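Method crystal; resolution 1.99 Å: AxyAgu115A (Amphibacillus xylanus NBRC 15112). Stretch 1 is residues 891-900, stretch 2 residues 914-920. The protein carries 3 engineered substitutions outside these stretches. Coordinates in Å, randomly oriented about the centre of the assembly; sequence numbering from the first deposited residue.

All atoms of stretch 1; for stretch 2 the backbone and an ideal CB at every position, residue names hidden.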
# COMPACT_ATOMS: atom_id res chain seq x y z
N VAL A 891 -18.14 7.60 -36.86
CA VAL A 891 -19.15 7.55 -35.81
C VAL A 891 -18.72 6.47 -34.80
O VAL A 891 -18.60 5.30 -35.15
CB VAL A 891 -20.53 7.27 -36.39
CG1 VAL A 891 -21.57 7.17 -35.28
CG2 VAL A 891 -20.88 8.36 -37.40
N ILE A 892 -18.44 6.89 -33.57
CA ILE A 892 -17.79 6.04 -32.58
C ILE A 892 -18.75 5.82 -31.42
O ILE A 892 -19.51 6.72 -31.06
CB ILE A 892 -16.45 6.63 -32.06
CG1 ILE A 892 -16.67 7.99 -31.40
CG2 ILE A 892 -15.38 6.73 -33.16
CD1 ILE A 892 -15.65 8.29 -30.32
N ASN A 893 -18.72 4.62 -30.86
CA ASN A 893 -19.45 4.28 -29.65
C ASN A 893 -18.65 4.76 -28.46
O ASN A 893 -17.50 4.34 -28.29
CB ASN A 893 -19.68 2.76 -29.59
CG ASN A 893 -20.53 2.32 -28.38
OD1 ASN A 893 -20.99 3.13 -27.57
ND2 ASN A 893 -20.77 1.01 -28.29
N VAL A 894 -19.25 5.60 -27.62
CA VAL A 894 -18.50 6.19 -26.51
C VAL A 894 -18.67 5.37 -25.23
O VAL A 894 -18.20 5.78 -24.16
CB VAL A 894 -18.90 7.66 -26.25
CG1 VAL A 894 -18.66 8.51 -27.49
CG2 VAL A 894 -20.35 7.76 -25.78
N LEU A 895 -19.32 4.22 -25.32
CA LEU A 895 -19.53 3.32 -24.18
C LEU A 895 -18.61 2.09 -24.23
O LEU A 895 -18.19 1.67 -25.31
CB LEU A 895 -20.98 2.82 -24.14
CG LEU A 895 -22.03 3.91 -23.91
CD1 LEU A 895 -23.39 3.28 -23.86
CD2 LEU A 895 -21.74 4.63 -22.64
N PRO A 896 -18.31 1.47 -23.08
CA PRO A 896 -17.61 0.18 -23.08
C PRO A 896 -18.42 -0.95 -23.69
O PRO A 896 -19.66 -0.97 -23.63
CB PRO A 896 -17.38 -0.10 -21.59
CG PRO A 896 -17.51 1.18 -20.91
CD PRO A 896 -18.48 2.01 -21.72
N ASP A 897 -17.69 -1.92 -24.23
CA ASP A 897 -18.30 -3.19 -24.61
C ASP A 897 -19.13 -3.75 -23.46
O ASP A 897 -18.68 -3.78 -22.31
CB ASP A 897 -17.21 -4.21 -24.99
CG ASP A 897 -16.30 -3.72 -26.09
OD1 ASP A 897 -15.06 -3.76 -25.90
OD2 ASP A 897 -16.81 -3.32 -27.16
N GLY A 898 -20.35 -4.18 -23.78
CA GLY A 898 -21.20 -4.81 -22.79
C GLY A 898 -21.76 -3.89 -21.73
O GLY A 898 -22.22 -4.37 -20.69
N TYR A 899 -21.73 -2.57 -21.96
CA TYR A 899 -22.16 -1.62 -20.94
C TYR A 899 -23.61 -1.85 -20.53
O TYR A 899 -24.47 -2.13 -21.36
CB TYR A 899 -22.00 -0.20 -21.47
CG TYR A 899 -22.43 0.83 -20.48
CD1 TYR A 899 -21.53 1.35 -19.57
CD2 TYR A 899 -23.75 1.29 -20.45
CE1 TYR A 899 -21.92 2.30 -18.65
CE2 TYR A 899 -24.15 2.25 -19.53
CZ TYR A 899 -23.23 2.73 -18.64
OH TYR A 899 -23.59 3.67 -17.72
N HIS A 900 -23.89 -1.70 -19.24
CA HIS A 900 -25.27 -1.70 -18.77
C HIS A 900 -25.30 -1.17 -17.35
O HIS A 900 -24.35 -1.38 -16.58
CB HIS A 900 -25.92 -3.11 -18.84
CG HIS A 900 -25.23 -4.14 -18.00
ND1 HIS A 900 -24.03 -4.71 -18.37
CD2 HIS A 900 -25.56 -4.70 -16.82
CE1 HIS A 900 -23.65 -5.58 -17.44
NE2 HIS A 900 -24.56 -5.59 -16.49
N UNK A 914 -17.69 10.36 -13.91
CA UNK A 914 -17.08 10.67 -15.19
C UNK A 914 -16.92 9.37 -15.93
O UNK A 914 -16.76 8.31 -15.32
CB UNK A 914 -15.74 11.39 -15.03
N UNK A 915 -17.05 9.44 -17.25
CA UNK A 915 -16.71 8.35 -18.14
C UNK A 915 -15.59 8.84 -19.04
O UNK A 915 -15.64 9.96 -19.56
CB UNK A 915 -17.92 7.88 -18.95
N UNK A 916 -14.58 8.00 -19.26
CA UNK A 916 -13.58 8.31 -20.27
C UNK A 916 -13.66 7.26 -21.38
O UNK A 916 -14.00 6.10 -21.14
CB UNK A 916 -12.18 8.36 -19.66
N UNK A 917 -13.41 7.70 -22.60
CA UNK A 917 -13.37 6.82 -23.76
C UNK A 917 -12.20 7.28 -24.63
O UNK A 917 -11.86 8.47 -24.65
CB UNK A 917 -14.69 6.84 -24.53
N UNK A 918 -11.56 6.33 -25.32
CA UNK A 918 -10.36 6.59 -26.12
C UNK A 918 -10.53 6.02 -27.52
O UNK A 918 -11.08 4.92 -27.70
CB UNK A 918 -9.12 5.99 -25.45
N UNK A 919 -10.02 6.75 -28.51
CA UNK A 919 -10.01 6.36 -29.91
C UNK A 919 -8.69 6.82 -30.51
O UNK A 919 -8.11 7.81 -30.07
CB UNK A 919 -11.20 6.95 -30.67
N UNK A 920 -8.19 6.09 -31.50
CA UNK A 920 -6.97 6.51 -32.18
C UNK A 920 -7.30 7.35 -33.41
O UNK A 920 -8.26 7.07 -34.13
CB UNK A 920 -6.13 5.29 -32.58

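Position 914 lies beyond the reach of stretch 1. Nothing of that stretch comes within 5.5 Å of its ideal CB, so stretch 1 sets no preference here. The deposited residue is Ile 914.

At position 915 the backbone is extended, and CA-to-CB points toward stretch 1. A short side chain would stop before reaching the other stretch; a long one could extend to Leu 895, Pro 896 and Tyr 899. These offer aliphatic surface and a phenol, and the carbonyl of Val 894 adds an acceptor nearby. Methionine, lysine, arginine or glutamine would all be plausible. The residue is Arg 915, and it is covered by stretch 1 more than any other residue of stretch 2. Its CD packs against the proline ring, 4.2 Å from Pro 896 CD. Leu 895 CD2 sits over one face of the guanidinium, 3.4 Å from Arg 915 CZ. Arg 915 NH1 is 3.7 Å from Tyr 899 OH, a contact without a hydrogen bond; both atoms are hydrogen-bonded elsewhere in the structure. Arg 915 NE lies 3.9 Å from Val 894 O and has no partner in the model.

Position 916 points away, as alternation along a strand predicts. Stretch 1 would tolerate many residues. It is Thr 916, whose backbone O accepts a 2.8 Å hydrogen bond from water 2; the same water donates weakly to Val 894 O at 3.4 Å.

Position 917 points toward stretch 1, and its ideal CB is already 3.7 Å from Val 894 O. The space is close, with carbonyls and the valine side chain at hand. A small or beta-branched residue suits it: serine, threonine, valine or alanine. The residue is Thr 917, with chi1 t. Its CG2 packs 4.1 Å from Val 894 CB. Its OG1 donates a weak 3.4 Å hydrogen bond to water 1, which in turn donates to Asn 893 O at 2.9 Å and Leu 895 O at 3.1 Å. The water thus bridges the two stretches, though weakly on the Thr 917 side.

Position 918 points away into space that stretch 1 leaves free, so a long polar chain is possible. It is Lys 918.

Position 919 points toward Ile 892, whose CD1 is 4.7 Å from the ideal CB. Valine, isoleucine or threonine would fit beside this aliphatic chain. The residue is Thr 919; its OG1 is 4.3 Å from Ile 892 CG2.

Position 920 is out of reach and unconstrained by stretch 1. It is Lys 920.

Stretch 2, residues 914-920: IRTTKTK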
# COMPACT_ATOMS: atom_id res chain seq x y z
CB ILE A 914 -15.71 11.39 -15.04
CG1 ILE A 914 -15.38 12.14 -16.33
CG2 ILE A 914 -14.59 10.41 -14.75
CD1 ILE A 914 -16.25 13.40 -16.53
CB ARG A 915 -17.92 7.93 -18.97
CG ARG A 915 -17.58 6.83 -19.93
CD ARG A 915 -18.79 5.97 -20.21
NE ARG A 915 -19.85 6.78 -20.77
CZ ARG A 915 -21.06 6.92 -20.25
NH1 ARG A 915 -21.41 6.28 -19.13
NH2 ARG A 915 -21.93 7.70 -20.88
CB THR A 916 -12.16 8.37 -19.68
OG1 THR A 916 -11.80 7.10 -19.13
CG2 THR A 916 -12.07 9.41 -18.60
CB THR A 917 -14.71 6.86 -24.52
OG1 THR A 917 -14.65 6.05 -25.72
CG2 THR A 917 -15.06 8.29 -24.91
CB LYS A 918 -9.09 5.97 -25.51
CG LYS A 918 -8.61 6.65 -24.28
CD LYS A 918 -7.33 6.02 -23.75
CE LYS A 918 -7.16 6.30 -22.26
NZ LYS A 918 -5.99 5.59 -21.67
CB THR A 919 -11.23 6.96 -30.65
OG1 THR A 919 -11.30 6.46 -31.98
CG2 THR A 919 -11.14 8.47 -30.70
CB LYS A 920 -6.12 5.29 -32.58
CG LYS A 920 -5.56 4.51 -31.39
CD LYS A 920 -4.52 3.49 -31.87
CE LYS A 920 -4.49 2.23 -30.99
NZ LYS A 920 -4.06 2.50 -29.59
O HOH W 1 -15.66 2.95 -26.54
O HOH W 2 -16.00 4.38 -22.02
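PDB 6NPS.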